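Local coordinates for DNA mismatch repair protein MutL (Aquifex aeolicus, PDB 6LZI) that binds ADP and magnesium in a Bergerat-fold ATPase domain and probably couples ATP binding and hydrolysis to DNA mismatch repair, at residues 17-22 and 93-98; 22-27 and 168-173; 194-199 and 219-224; 233-236 and 241-244. All blocks are in the same frame, centred on the assembly; numbering follows the deposited sequence.

Contact 1: 17-22 and 93-98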
loop_
_atom_site.group_PDB
_atom_site.type_symbol
_atom_site.label_atom_id
_atom_site.label_comp_id
_atom_site.label_asym_id
_atom_site.label_seq_id
_atom_site.Cartn_x
_atom_site.Cartn_y
_atom_site.Cartn_z
ATOM N N VAL A 17 3.430 4.390 -8.697
ATOM C CA VAL A 17 3.278 3.380 -7.653
ATOM C C VAL A 17 4.305 3.588 -6.547
ATOM O O VAL A 17 4.025 3.321 -5.362
ATOM C CB VAL A 17 3.358 1.973 -8.285
ATOM C CG1 VAL A 17 4.761 1.612 -8.631
ATOM C CG2 VAL A 17 2.715 0.895 -7.314
ATOM N N ASP A 18 5.476 4.097 -6.886
ATOM C CA ASP A 18 6.510 4.252 -5.862
ATOM C C ASP A 18 6.107 5.333 -4.879
ATOM O O ASP A 18 6.444 5.275 -3.690
ATOM C CB ASP A 18 7.849 4.633 -6.473
ATOM C CG ASP A 18 8.395 3.571 -7.389
ATOM O OD1 ASP A 18 8.261 2.358 -7.072
ATOM O OD2 ASP A 18 8.930 3.938 -8.468
ATOM N N VAL A 19 5.474 6.386 -5.408
ATOM C CA VAL A 19 4.919 7.429 -4.574
ATOM C C VAL A 19 3.847 6.874 -3.632
ATOM O O VAL A 19 3.843 7.172 -2.425
ATOM C CB VAL A 19 4.350 8.548 -5.429
ATOM C CG1 VAL A 19 3.716 9.590 -4.465
ATOM C CG2 VAL A 19 5.438 9.165 -6.271
ATOM N N VAL A 20 2.883 6.131 -4.178
ATOM C CA VAL A 20 1.807 5.586 -3.355
ATOM C C VAL A 20 2.399 4.732 -2.257
ATOM O O VAL A 20 2.006 4.819 -1.108
ATOM C CB VAL A 20 0.885 4.731 -4.220
ATOM C CG1 VAL A 20 -0.227 4.062 -3.404
ATOM C CG2 VAL A 20 0.251 5.610 -5.287
ATOM N N LYS A 21 3.455 3.993 -2.599
ATOM C CA LYS A 21 4.036 3.084 -1.618
ATOM C C LYS A 21 4.559 3.882 -0.427
ATOM O O LYS A 21 4.299 3.557 0.768
ATOM C CB LYS A 21 5.180 2.294 -2.278
ATOM C CG LYS A 21 5.900 1.355 -1.313
ATOM C CD LYS A 21 7.137 2.027 -0.719
ATOM C CE LYS A 21 8.048 1.026 -0.083
ATOM N NZ LYS A 21 9.118 1.775 0.626
ATOM N N GLU A 22 5.358 4.904 -0.734
ATOM C CA GLU A 22 5.972 5.694 0.328
ATOM C C GLU A 22 4.920 6.379 1.124
ATOM O O GLU A 22 5.017 6.401 2.352
ATOM C CB GLU A 22 6.957 6.709 -0.194
ATOM C CG GLU A 22 8.078 6.055 -0.977
ATOM C CD GLU A 22 9.013 5.233 -0.096
ATOM O OE1 GLU A 22 9.711 4.312 -0.604
ATOM O OE2 GLU A 22 9.034 5.453 1.121
ATOM N N TYR A 93 11.032 14.230 0.747
ATOM C CA TYR A 93 11.897 15.152 0.028
ATOM C C TYR A 93 12.029 14.719 -1.410
ATOM O O TYR A 93 11.956 15.532 -2.352
ATOM C CB TYR A 93 13.272 15.170 0.657
ATOM C CG TYR A 93 14.272 15.929 -0.149
ATOM C CD1 TYR A 93 14.242 17.296 -0.200
ATOM C CD2 TYR A 93 15.254 15.261 -0.863
ATOM C CE1 TYR A 93 15.175 18.003 -0.961
ATOM C CE2 TYR A 93 16.206 15.957 -1.611
ATOM C CZ TYR A 93 16.151 17.316 -1.656
ATOM O OH TYR A 93 17.094 17.985 -2.409
ATOM N N SER A 94 12.296 13.436 -1.586
ATOM C CA SER A 94 12.530 12.936 -2.913
ATOM C C SER A 94 11.235 13.020 -3.730
ATOM O O SER A 94 11.279 13.372 -4.919
ATOM C CB SER A 94 13.162 11.529 -2.785
ATOM O OG SER A 94 12.243 10.543 -3.150
ATOM N N ILE A 95 10.055 12.851 -3.097
ATOM C CA ILE A 95 8.779 13.001 -3.832
ATOM C C ILE A 95 8.506 14.465 -4.154
ATOM O O ILE A 95 8.084 14.798 -5.263
ATOM C CB ILE A 95 7.610 12.406 -3.018
ATOM C CG1 ILE A 95 7.760 10.875 -2.899
ATOM C CG2 ILE A 95 6.195 12.754 -3.637
ATOM C CD1 ILE A 95 6.788 10.246 -1.906
ATOM N N SER A 96 8.755 15.351 -3.217
ATOM C CA SER A 96 8.410 16.762 -3.465
ATOM C C SER A 96 9.341 17.410 -4.470
ATOM O O SER A 96 8.984 18.416 -5.103
ATOM C CB SER A 96 8.470 17.514 -2.154
ATOM O OG SER A 96 9.839 17.615 -1.693
ATOM N N SER A 97 10.513 16.827 -4.668
ATOM C CA SER A 97 11.432 17.484 -5.579
ATOM C C SER A 97 11.166 17.147 -7.046
ATOM O O SER A 97 11.894 17.626 -7.947
ATOM C CB SER A 97 12.849 17.125 -5.147
ATOM O OG SER A 97 13.127 15.773 -5.321
ATOM N N VAL A 98 10.118 16.389 -7.322
ATOM C CA VAL A 98 9.884 15.780 -8.621
ATOM C C VAL A 98 8.386 15.923 -8.896
ATOM O O VAL A 98 7.808 15.220 -9.706
ATOM C CB VAL A 98 10.492 14.359 -8.535
ATOM C CG1 VAL A 98 9.585 13.202 -8.123
ATOM C CG2 VAL A 98 11.686 14.139 -9.375
#
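This is a small, buried, apolar helix-to-helix contact in which I95 of helix 91-96 meets V19 and E22 of helix 16-29. It lies in the ATPase domain and hides 134 Å². The end of I95 does most of the touching. Its CD1 sits 3.9 Å from CB of E22. The same CD1 is 4.1 Å from CG1 of V19, which also meets the I95 CG2 branch. V19 and I95 approach at a slant, so methyl groups meet and the two chains do not run alongside. In V19, CG1 stands anti to the backbone N (chi1 177°), and this is the branch that faces I95. The domain has the Bergerat fold of the GHKL ATPases, in which helices lie on one face of a large mixed sheet. Here V139 of strand 134-140 touches both V19 and I95, and F101 of strand 100-106 also meets I95. E22 lends only its CB to the contact. Its chain bends at chi2 (-69°) and carries the carboxylate elsewhere. There OE1 forms a salt bridge with NZ of K21 at 2.9 Å, the nitrogen above the carboxylate plane. A bound magnesium ion lies about 4 Å from the nearest E22 side-chain atom.

Contact 2: 22-27 and 168-173. With MG (magnesium ion), chain B; ADP (adenosine-5'-diphosphate), chain H.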
loop_
_atom_site.group_PDB
_atom_site.type_symbol
_atom_site.label_atom_id
_atom_site.label_comp_id
_atom_site.label_asym_id
_atom_site.label_seq_id
_atom_site.Cartn_x
_atom_site.Cartn_y
_atom_site.Cartn_z
ATOM N N GLU A 22 5.358 4.904 -0.734
ATOM C CA GLU A 22 5.972 5.694 0.328
ATOM C C GLU A 22 4.920 6.379 1.124
ATOM O O GLU A 22 5.017 6.401 2.352
ATOM C CB GLU A 22 6.957 6.709 -0.194
ATOM C CG GLU A 22 8.078 6.055 -0.977
ATOM C CD GLU A 22 9.013 5.233 -0.096
ATOM O OE1 GLU A 22 9.711 4.312 -0.604
ATOM O OE2 GLU A 22 9.034 5.453 1.121
ATOM N N LEU A 23 3.862 6.899 0.455
ATOM C CA LEU A 23 2.856 7.588 1.274
ATOM C C LEU A 23 2.085 6.614 2.170
ATOM O O LEU A 23 1.855 6.903 3.343
ATOM C CB LEU A 23 1.886 8.403 0.388
ATOM C CG LEU A 23 2.724 9.466 -0.339
ATOM C CD1 LEU A 23 1.715 10.217 -1.321
ATOM C CD2 LEU A 23 3.513 10.441 0.464
ATOM N N VAL A 24 1.658 5.458 1.636
ATOM C CA VAL A 24 0.839 4.568 2.451
ATOM C C VAL A 24 1.709 3.986 3.552
ATOM O O VAL A 24 1.265 3.796 4.681
ATOM C CB VAL A 24 0.261 3.472 1.536
ATOM C CG1 VAL A 24 -0.310 2.348 2.331
ATOM C CG2 VAL A 24 -0.807 4.098 0.525
ATOM N N GLU A 25 2.982 3.747 3.253
ATOM C CA GLU A 25 3.874 3.314 4.334
ATOM C C GLU A 25 3.888 4.334 5.468
ATOM O O GLU A 25 3.819 3.940 6.647
ATOM C CB GLU A 25 5.297 3.050 3.797
ATOM C CG GLU A 25 6.316 2.705 4.889
ATOM C CD GLU A 25 7.677 2.331 4.306
ATOM O OE1 GLU A 25 8.738 2.977 4.604
ATOM O OE2 GLU A 25 7.693 1.332 3.574
ATOM N N ASN A 26 3.893 5.646 5.128
ATOM C CA ASN A 26 3.940 6.693 6.133
ATOM C C ASN A 26 2.637 6.723 6.915
ATOM O O ASN A 26 2.642 6.889 8.148
ATOM C CB ASN A 26 4.200 8.046 5.460
ATOM C CG ASN A 26 5.652 8.209 5.088
ATOM O OD1 ASN A 26 6.483 7.457 5.594
ATOM N ND2 ASN A 26 5.984 9.157 4.268
ATOM N N SER A 27 1.540 6.471 6.233
ATOM C CA SER A 27 0.254 6.441 6.955
ATOM C C SER A 27 0.234 5.337 7.974
ATOM O O SER A 27 -0.291 5.508 9.075
ATOM C CB SER A 27 -0.884 6.207 6.011
ATOM O OG SER A 27 -0.890 7.332 5.100
ATOM N N LYS A 168 -3.680 -3.739 -2.752
ATOM C CA LYS A 168 -4.070 -5.081 -2.331
ATOM C C LYS A 168 -3.020 -5.685 -1.428
ATOM O O LYS A 168 -3.348 -6.326 -0.423
ATOM C CB LYS A 168 -4.319 -5.985 -3.548
ATOM C CG LYS A 168 -5.595 -5.597 -4.276
ATOM C CD LYS A 168 -5.781 -6.436 -5.547
ATOM C CE LYS A 168 -7.091 -5.933 -6.243
ATOM N NZ LYS A 168 -7.562 -6.889 -7.281
ATOM N N GLU A 169 -1.751 -5.458 -1.759
ATOM C CA GLU A 169 -0.659 -6.045 -0.981
ATOM C C GLU A 169 -0.611 -5.489 0.428
ATOM O O GLU A 169 -0.434 -6.238 1.397
ATOM C CB GLU A 169 0.625 -5.786 -1.735
ATOM C CG GLU A 169 1.931 -6.095 -1.079
ATOM C CD GLU A 169 3.046 -5.864 -2.098
ATOM O OE1 GLU A 169 3.716 -4.806 -2.002
ATOM O OE2 GLU A 169 3.192 -6.714 -3.009
ATOM N N TYR A 170 -0.765 -4.178 0.568
ATOM C CA TYR A 170 -0.896 -3.590 1.902
ATOM C C TYR A 170 -2.188 -4.046 2.601
ATOM O O TYR A 170 -2.232 -4.250 3.829
ATOM C CB TYR A 170 -0.957 -2.070 1.768
ATOM C CG TYR A 170 0.366 -1.412 1.584
ATOM C CD1 TYR A 170 1.258 -1.402 2.582
ATOM C CD2 TYR A 170 0.673 -0.715 0.414
ATOM C CE1 TYR A 170 2.452 -0.773 2.463
ATOM C CE2 TYR A 170 1.901 -0.053 0.272
ATOM C CZ TYR A 170 2.781 -0.119 1.321
ATOM O OH TYR A 170 3.994 0.546 1.300
ATOM N N ALA A 171 -3.266 -4.175 1.851
ATOM C CA ALA A 171 -4.452 -4.630 2.554
ATOM C C ALA A 171 -4.303 -6.065 3.060
ATOM O O ALA A 171 -4.885 -6.418 4.109
ATOM C CB ALA A 171 -5.709 -4.621 1.692
ATOM N N LEU A 172 -3.556 -6.885 2.332
ATOM C CA LEU A 172 -3.402 -8.260 2.794
ATOM C C LEU A 172 -2.592 -8.407 4.079
ATOM O O LEU A 172 -2.739 -9.451 4.745
ATOM C CB LEU A 172 -2.793 -9.106 1.681
ATOM C CG LEU A 172 -3.800 -9.442 0.535
ATOM C CD1 LEU A 172 -3.083 -9.913 -0.777
ATOM C CD2 LEU A 172 -4.893 -10.441 0.898
ATOM N N THR A 173 -1.747 -7.440 4.454
ATOM C CA THR A 173 -1.008 -7.538 5.705
ATOM C C THR A 173 -1.509 -6.580 6.758
ATOM O O THR A 173 -0.895 -6.463 7.809
ATOM C CB THR A 173 0.473 -7.272 5.477
ATOM O OG1 THR A 173 0.656 -6.064 4.722
ATOM C CG2 THR A 173 0.996 -8.437 4.669
HETATM MG MG MG B . 8.430 7.155 5.107
HETATM P PB ADP H . 10.648 8.212 6.960
HETATM O O1B ADP H . 9.224 7.772 6.910
HETATM O O2B ADP H . 11.048 8.742 8.361
HETATM O O3B ADP H . 11.596 7.122 6.510
HETATM P PA ADP H . 9.582 10.169 5.157
HETATM O O1A ADP H . 10.220 11.204 4.278
HETATM O O2A ADP H . 8.716 9.183 4.450
HETATM O O3A ADP H . 10.838 9.439 5.956
HETATM O "O5'" ADP H . 8.585 10.874 6.215
HETATM C "C5'" ADP H . 9.323 11.735 7.084
HETATM C "C4'" ADP H . 8.607 11.881 8.424
HETATM O "O4'" ADP H . 7.404 12.579 8.227
HETATM C "C3'" ADP H . 8.220 10.599 9.132
HETATM O "O3'" ADP H . 9.301 10.183 10.010
HETATM C "C2'" ADP H . 7.034 11.036 9.971
HETATM O "O2'" ADP H . 7.644 11.659 11.149
HETATM C "C1'" ADP H . 6.423 12.144 9.147
HETATM N N9 ADP H . 5.293 11.690 8.346
HETATM C C8 ADP H . 5.252 11.482 7.001
HETATM N N7 ADP H . 4.013 11.087 6.606
HETATM C C5 ADP H . 3.285 11.028 7.751
HETATM C C6 ADP H . 1.890 10.668 8.021
HETATM N N6 ADP H . 1.081 10.267 7.002
HETATM N N1 ADP H . 1.470 10.725 9.315
HETATM C C2 ADP H . 2.360 11.105 10.323
HETATM N N3 ADP H . 3.628 11.468 10.143
HETATM C C4 ADP H . 4.099 11.450 8.866
HETATM O O HOH W 1 7.629 6.729 3.086
HETATM O O HOH W 2 5.783 -0.475 3.529
HETATM O O HOH W 3 8.225 5.265 5.854
HETATM O O HOH W 4 10.426 6.709 4.318
#
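Water 2 links E25 and Y170 across the contact. It donates to OE2 of E25 at 2.6 Å and is hydrogen-bonded to OH of Y170 at 3.0 Å. It lies at the edge of the tyrosine ring, in its plane. The extended E25 chain also reaches the other way, where OE1 accepts a bond from water 3, a magnesium ligand. E25 is thus second shell to the metal. E22 plays a like part, since water 1, another ligand, donates to its backbone O and its OE2. N26 binds the magnesium directly through OD1 at 2.0 Å. Its ND2 donates to ADP O2A at 2.7 Å, so that oxygen is held by both metal and amide. ADP O1B and water 4 complete the six ligands. Away from the metal, CG1 of V24 sits over the centre of the Y170 ring, 3.7 Å from the centroid and 10° off the normal, a CH-pi contact. CG1 is anti to the V24 backbone N (chi1 166°), which points this branch at the ring. A phenylalanine at Y170 could still lie under V24, but water 2 would probably lose one anchor, and K21 O its likely hydroxyl partner. Helix 16-29 lies here between helix 156-173 and helix 91-96, and V24 and S27 also touch V49 of strand 46-51.

Contact 3: 194-199 and 219-224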
loop_
_atom_site.group_PDB
_atom_site.type_symbol
_atom_site.label_atom_id
_atom_site.label_comp_id
_atom_site.label_asym_id
_atom_site.label_seq_id
_atom_site.Cartn_x
_atom_site.Cartn_y
_atom_site.Cartn_z
ATOM N N SER A 194 -11.386 -6.142 9.172
ATOM C CA SER A 194 -11.934 -7.487 9.355
ATOM C C SER A 194 -10.836 -8.438 9.810
ATOM O O SER A 194 -9.703 -8.027 10.083
ATOM C CB SER A 194 -12.590 -7.994 8.072
ATOM O OG SER A 194 -11.566 -8.256 7.131
ATOM N N SER A 195 -11.197 -9.715 9.924
ATOM C CA SER A 195 -10.220 -10.705 10.268
ATOM C C SER A 195 -9.338 -10.908 9.049
ATOM O O SER A 195 -9.660 -10.445 7.945
ATOM C CB SER A 195 -10.885 -12.017 10.638
ATOM O OG SER A 195 -11.384 -12.617 9.456
ATOM N N LEU A 196 -8.223 -11.554 9.258
ATOM C CA LEU A 196 -7.319 -11.781 8.122
ATOM C C LEU A 196 -7.998 -12.625 7.048
ATOM O O LEU A 196 -7.922 -12.304 5.846
ATOM C CB LEU A 196 -6.000 -12.425 8.561
ATOM C CG LEU A 196 -4.943 -12.746 7.487
ATOM C CD1 LEU A 196 -4.551 -11.538 6.708
ATOM C CD2 LEU A 196 -3.704 -13.442 8.080
ATOM N N LYS A 197 -8.638 -13.730 7.458
ATOM C CA LYS A 197 -9.295 -14.593 6.478
ATOM C C LYS A 197 -10.397 -13.856 5.724
ATOM O O LYS A 197 -10.507 -13.992 4.500
ATOM C CB LYS A 197 -9.850 -15.857 7.163
ATOM C CG LYS A 197 -10.319 -16.874 6.124
ATOM C CD LYS A 197 -10.780 -18.130 6.812
ATOM C CE LYS A 197 -10.747 -19.260 5.858
ATOM N NZ LYS A 197 -12.115 -19.201 5.398
ATOM N N GLU A 198 -11.190 -13.036 6.425
ATOM C CA GLU A 198 -12.187 -12.198 5.755
ATOM C C GLU A 198 -11.531 -11.240 4.771
ATOM O O GLU A 198 -12.068 -11.006 3.670
ATOM C CB GLU A 198 -13.009 -11.400 6.758
ATOM C CG GLU A 198 -13.965 -12.265 7.496
ATOM C CD GLU A 198 -14.283 -11.742 8.886
ATOM O OE1 GLU A 198 -13.808 -10.637 9.283
ATOM O OE2 GLU A 198 -15.028 -12.458 9.594
ATOM N N ARG A 199 -10.351 -10.702 5.147
ATOM C CA ARG A 199 -9.661 -9.725 4.308
ATOM C C ARG A 199 -9.087 -10.393 3.054
ATOM O O ARG A 199 -9.221 -9.864 1.940
ATOM C CB ARG A 199 -8.565 -9.051 5.136
ATOM C CG ARG A 199 -7.559 -8.180 4.354
ATOM C CD ARG A 199 -8.276 -7.104 3.517
ATOM N NE ARG A 199 -8.992 -6.170 4.381
ATOM C CZ ARG A 199 -8.472 -5.108 4.973
ATOM N NH1 ARG A 199 -7.185 -4.727 4.888
ATOM N NH2 ARG A 199 -9.304 -4.328 5.646
ATOM N N THR A 219 6.722 -20.592 11.231
ATOM C CA THR A 219 5.263 -20.655 11.200
ATOM C C THR A 219 4.725 -20.274 9.824
ATOM O O THR A 219 5.146 -19.267 9.240
ATOM C CB THR A 219 4.675 -19.765 12.299
ATOM O OG1 THR A 219 5.243 -20.165 13.558
ATOM C CG2 THR A 219 3.167 -19.934 12.377
ATOM N N LEU A 220 3.794 -21.094 9.317
ATOM C CA LEU A 220 3.139 -20.889 8.028
ATOM C C LEU A 220 1.630 -20.872 8.227
ATOM O O LEU A 220 1.083 -21.701 8.962
ATOM C CB LEU A 220 3.508 -22.004 7.038
ATOM C CG LEU A 220 4.974 -22.243 6.753
ATOM C CD1 LEU A 220 5.135 -23.573 5.982
ATOM C CD2 LEU A 220 5.604 -21.080 5.998
ATOM N N ARG A 221 0.979 -19.908 7.599
ATOM C CA ARG A 221 -0.467 -19.814 7.528
ATOM C C ARG A 221 -0.785 -19.475 6.075
ATOM O O ARG A 221 -0.347 -18.423 5.573
ATOM C CB ARG A 221 -0.975 -18.724 8.485
ATOM C CG ARG A 221 -2.482 -18.619 8.671
ATOM C CD ARG A 221 -2.816 -17.409 9.540
ATOM N NE ARG A 221 -4.213 -17.428 9.917
ATOM C CZ ARG A 221 -4.824 -16.488 10.627
ATOM N NH1 ARG A 221 -4.161 -15.409 11.060
ATOM N NH2 ARG A 221 -6.115 -16.642 10.890
ATOM N N ALA A 222 -1.527 -20.354 5.394
ATOM C CA ALA A 222 -1.963 -20.044 4.040
ATOM C C ALA A 222 -3.481 -20.036 3.913
ATOM O O ALA A 222 -4.213 -20.632 4.725
ATOM C CB ALA A 222 -1.381 -21.021 3.013
ATOM N N PHE A 223 -3.937 -19.390 2.846
ATOM C CA PHE A 223 -5.336 -19.421 2.433
ATOM C C PHE A 223 -5.334 -19.857 0.991
ATOM O O PHE A 223 -4.679 -19.198 0.175
ATOM C CB PHE A 223 -5.996 -18.032 2.578
ATOM C CG PHE A 223 -5.896 -17.505 3.988
ATOM C CD1 PHE A 223 -4.727 -16.849 4.416
ATOM C CD2 PHE A 223 -6.898 -17.771 4.907
ATOM C CE1 PHE A 223 -4.597 -16.416 5.768
ATOM C CE2 PHE A 223 -6.781 -17.375 6.211
ATOM C CZ PHE A 223 -5.614 -16.700 6.659
ATOM N N VAL A 224 -6.044 -20.952 0.687
ATOM C CA VAL A 224 -5.985 -21.565 -0.638
ATOM C C VAL A 224 -7.386 -21.619 -1.226
ATOM O O VAL A 224 -8.360 -21.891 -0.516
ATOM C CB VAL A 224 -5.353 -22.980 -0.586
ATOM C CG1 VAL A 224 -3.952 -22.874 -0.046
ATOM C CG2 VAL A 224 -6.169 -23.882 0.271
#
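F223 is the tightly packed part, met by K197 and L196 from the first turn of helix 196-204. CB and CG of K197 each come within 3.6 Å of F223 CE2. L196 CD2 lies 3.9 Å from F223 CE1. Both side chains cross the ring at a slant. In K197, CG is anti to the backbone N (chi1 -170°), which brings it up to the CE2 and CD2 side of the ring. Its NZ goes on to a salt bridge with E201. With an alanine at F223 a gap would probably open beside the aliphatic parts of K197 and L196. A capping box starts the helix. S195 N donates to OE1 of E198 at 2.8 Å, and E198 N donates back to S195 OG at 3.1 Å. The helix packs beside strand 219-225 of the five-stranded sheet, in the second domain, probably of ribosomal S5-like fold as in GHKL relatives. The looser side is at R221. Its extended chain brings NH1 within 3.6 Å of L196 CD2, a methyl beside a charged nitrogen. The guanidinium is held elsewhere, NE by a salt bridge to E210 and NH1 by a bond to diethylene glycol, probably from the crystallisation liquor.

Contact 4: 233-236 and 241-244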
loop_
_atom_site.group_PDB
_atom_site.type_symbol
_atom_site.label_atom_id
_atom_site.label_comp_id
_atom_site.label_asym_id
_atom_site.label_seq_id
_atom_site.Cartn_x
_atom_site.Cartn_y
_atom_site.Cartn_z
ATOM N N TYR A 233 -0.045 -16.575 -6.592
ATOM C CA TYR A 233 0.789 -17.107 -5.504
ATOM C C TYR A 233 1.491 -15.964 -4.789
ATOM O O TYR A 233 2.554 -15.503 -5.231
ATOM C CB TYR A 233 1.795 -18.119 -6.041
ATOM C CG TYR A 233 1.128 -19.065 -6.974
ATOM C CD1 TYR A 233 1.008 -18.767 -8.331
ATOM C CD2 TYR A 233 0.571 -20.235 -6.505
ATOM C CE1 TYR A 233 0.359 -19.633 -9.187
ATOM C CE2 TYR A 233 -0.073 -21.125 -7.363
ATOM C CZ TYR A 233 -0.172 -20.821 -8.700
ATOM O OH TYR A 233 -0.819 -21.693 -9.556
ATOM N N TYR A 234 0.882 -15.523 -3.677
ATOM C CA TYR A 234 1.358 -14.430 -2.849
ATOM C C TYR A 234 2.103 -14.970 -1.640
ATOM O O TYR A 234 1.712 -15.981 -1.043
ATOM C CB TYR A 234 0.187 -13.560 -2.390
ATOM C CG TYR A 234 -0.509 -12.846 -3.516
ATOM C CD1 TYR A 234 -1.392 -13.508 -4.337
ATOM C CD2 TYR A 234 -0.246 -11.498 -3.779
ATOM C CE1 TYR A 234 -2.003 -12.851 -5.391
ATOM C CE2 TYR A 234 -0.876 -10.829 -4.812
ATOM C CZ TYR A 234 -1.737 -11.527 -5.626
ATOM O OH TYR A 234 -2.354 -10.866 -6.645
ATOM N N VAL A 235 3.188 -14.300 -1.289
ATOM C CA VAL A 235 4.050 -14.733 -0.203
ATOM C C VAL A 235 4.427 -13.524 0.639
ATOM O O VAL A 235 4.985 -12.545 0.127
ATOM C CB VAL A 235 5.335 -15.406 -0.704
ATOM C CG1 VAL A 235 6.152 -15.820 0.496
ATOM C CG2 VAL A 235 5.014 -16.586 -1.607
ATOM N N PHE A 236 4.187 -13.623 1.933
ATOM C CA PHE A 236 4.554 -12.571 2.869
ATOM C C PHE A 236 5.444 -13.233 3.896
ATOM O O PHE A 236 5.008 -14.172 4.566
ATOM C CB PHE A 236 3.317 -11.943 3.534
ATOM C CG PHE A 236 2.358 -11.336 2.549
ATOM C CD1 PHE A 236 2.552 -10.039 2.080
ATOM C CD2 PHE A 236 1.294 -12.070 2.066
ATOM C CE1 PHE A 236 1.709 -9.472 1.138
ATOM C CE2 PHE A 236 0.402 -11.494 1.097
ATOM C CZ PHE A 236 0.606 -10.198 0.669
ATOM N N PRO A 241 5.957 -8.288 1.676
ATOM C CA PRO A 241 5.664 -9.011 0.423
ATOM C C PRO A 241 6.937 -9.473 -0.290
ATOM O O PRO A 241 7.818 -8.672 -0.606
ATOM C CB PRO A 241 4.900 -7.986 -0.409
ATOM C CG PRO A 241 4.803 -6.750 0.465
ATOM C CD PRO A 241 5.777 -6.833 1.535
ATOM N N ILE A 242 6.998 -10.773 -0.585
ATOM C CA ILE A 242 8.123 -11.424 -1.247
ATOM C C ILE A 242 7.730 -11.724 -2.689
ATOM O O ILE A 242 6.682 -12.327 -2.935
ATOM C CB ILE A 242 8.493 -12.719 -0.502
ATOM C CG1 ILE A 242 8.932 -12.389 0.918
ATOM C CG2 ILE A 242 9.561 -13.514 -1.230
ATOM C CD1 ILE A 242 10.112 -11.461 0.976
ATOM N N GLN A 243 8.580 -11.336 -3.640
ATOM C CA GLN A 243 8.336 -11.626 -5.051
ATOM C C GLN A 243 9.155 -12.805 -5.590
ATOM O O GLN A 243 9.065 -13.107 -6.786
ATOM C CB GLN A 243 8.601 -10.377 -5.893
ATOM C CG GLN A 243 7.524 -9.323 -5.792
ATOM C CD GLN A 243 6.163 -9.829 -6.250
ATOM O OE1 GLN A 243 5.213 -9.890 -5.461
ATOM N NE2 GLN A 243 6.061 -10.191 -7.529
ATOM N N ASN A 244 9.932 -13.483 -4.742
ATOM C CA ASN A 244 10.851 -14.535 -5.186
ATOM C C ASN A 244 10.196 -15.543 -6.131
ATOM O O ASN A 244 9.085 -16.022 -5.884
ATOM C CB ASN A 244 11.419 -15.276 -3.976
ATOM C CG ASN A 244 12.279 -14.399 -3.100
ATOM O OD1 ASN A 244 12.108 -13.164 -3.040
ATOM N ND2 ASN A 244 13.190 -15.030 -2.383
HETATM O O HOH W 5 3.883 -12.233 -3.504
#
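P241 opens the second segment by packing on F236. Its CB lies 3.8 Å from F236 CE1, and its CA is 3.7 Å from F236 CD1. The approach to the ring is slanted. F236 has CG beside its own backbone N (chi1 -59°), which turns the CD1-CE1 side of the ring toward P241. P241 and F236 form an antiparallel non-hydrogen-bonded pair, a place where the missing N-H of a proline costs no bond between the strands. Next, I242 N donates to V235 O at 2.8 Å. The bond is nearly straight, 172° at the hydrogen. This is the direct hydrogen bond between the segments. I242 CB also meets V235 CG1 at 4.0 Å, on the sheet face away from F236 and P241. The two strands make a beta hairpin, 232-237 with 240-242, and the second is an outermost strand of the five-stranded sheet. On its other side the same V235-I242 pair is joined through water. Water 5 donates to I242 O at 2.9 Å and accepts from V235 N at 3.1 Å. Q243 comes next, and its folded side chain turns back so that OE1 takes a weak bond from the same water. N244 then stands at the N-cap position of helix 245-254, though its side chain makes no capping bond. L247 and L251 of that helix pack on V235, while F236 meets the ring of Y264.

Overall arrangement
Contacts 1 and 2 share E22 and helix 16-29, with centres 14 Å apart. K21 O lies 3.1 Å from Y170 OH, a probable hydrogen bond that joins them. Contact 2 holds N26 and S27 of the ADP pocket and lies nearest the centre of the chain. Its helix 156-173 faces the second domain. There A171 O probably accepts a hydrogen bond from R199 NH1 of contact 3 at 3.0 Å. T173 and L172 pack on F236 of contact 4, whose centre is 15 Å from that of contact 2. Contacts 3 and 4 reach the same sheet without touching. Contact 1 is about 31 Å from contact 3, centre to centre.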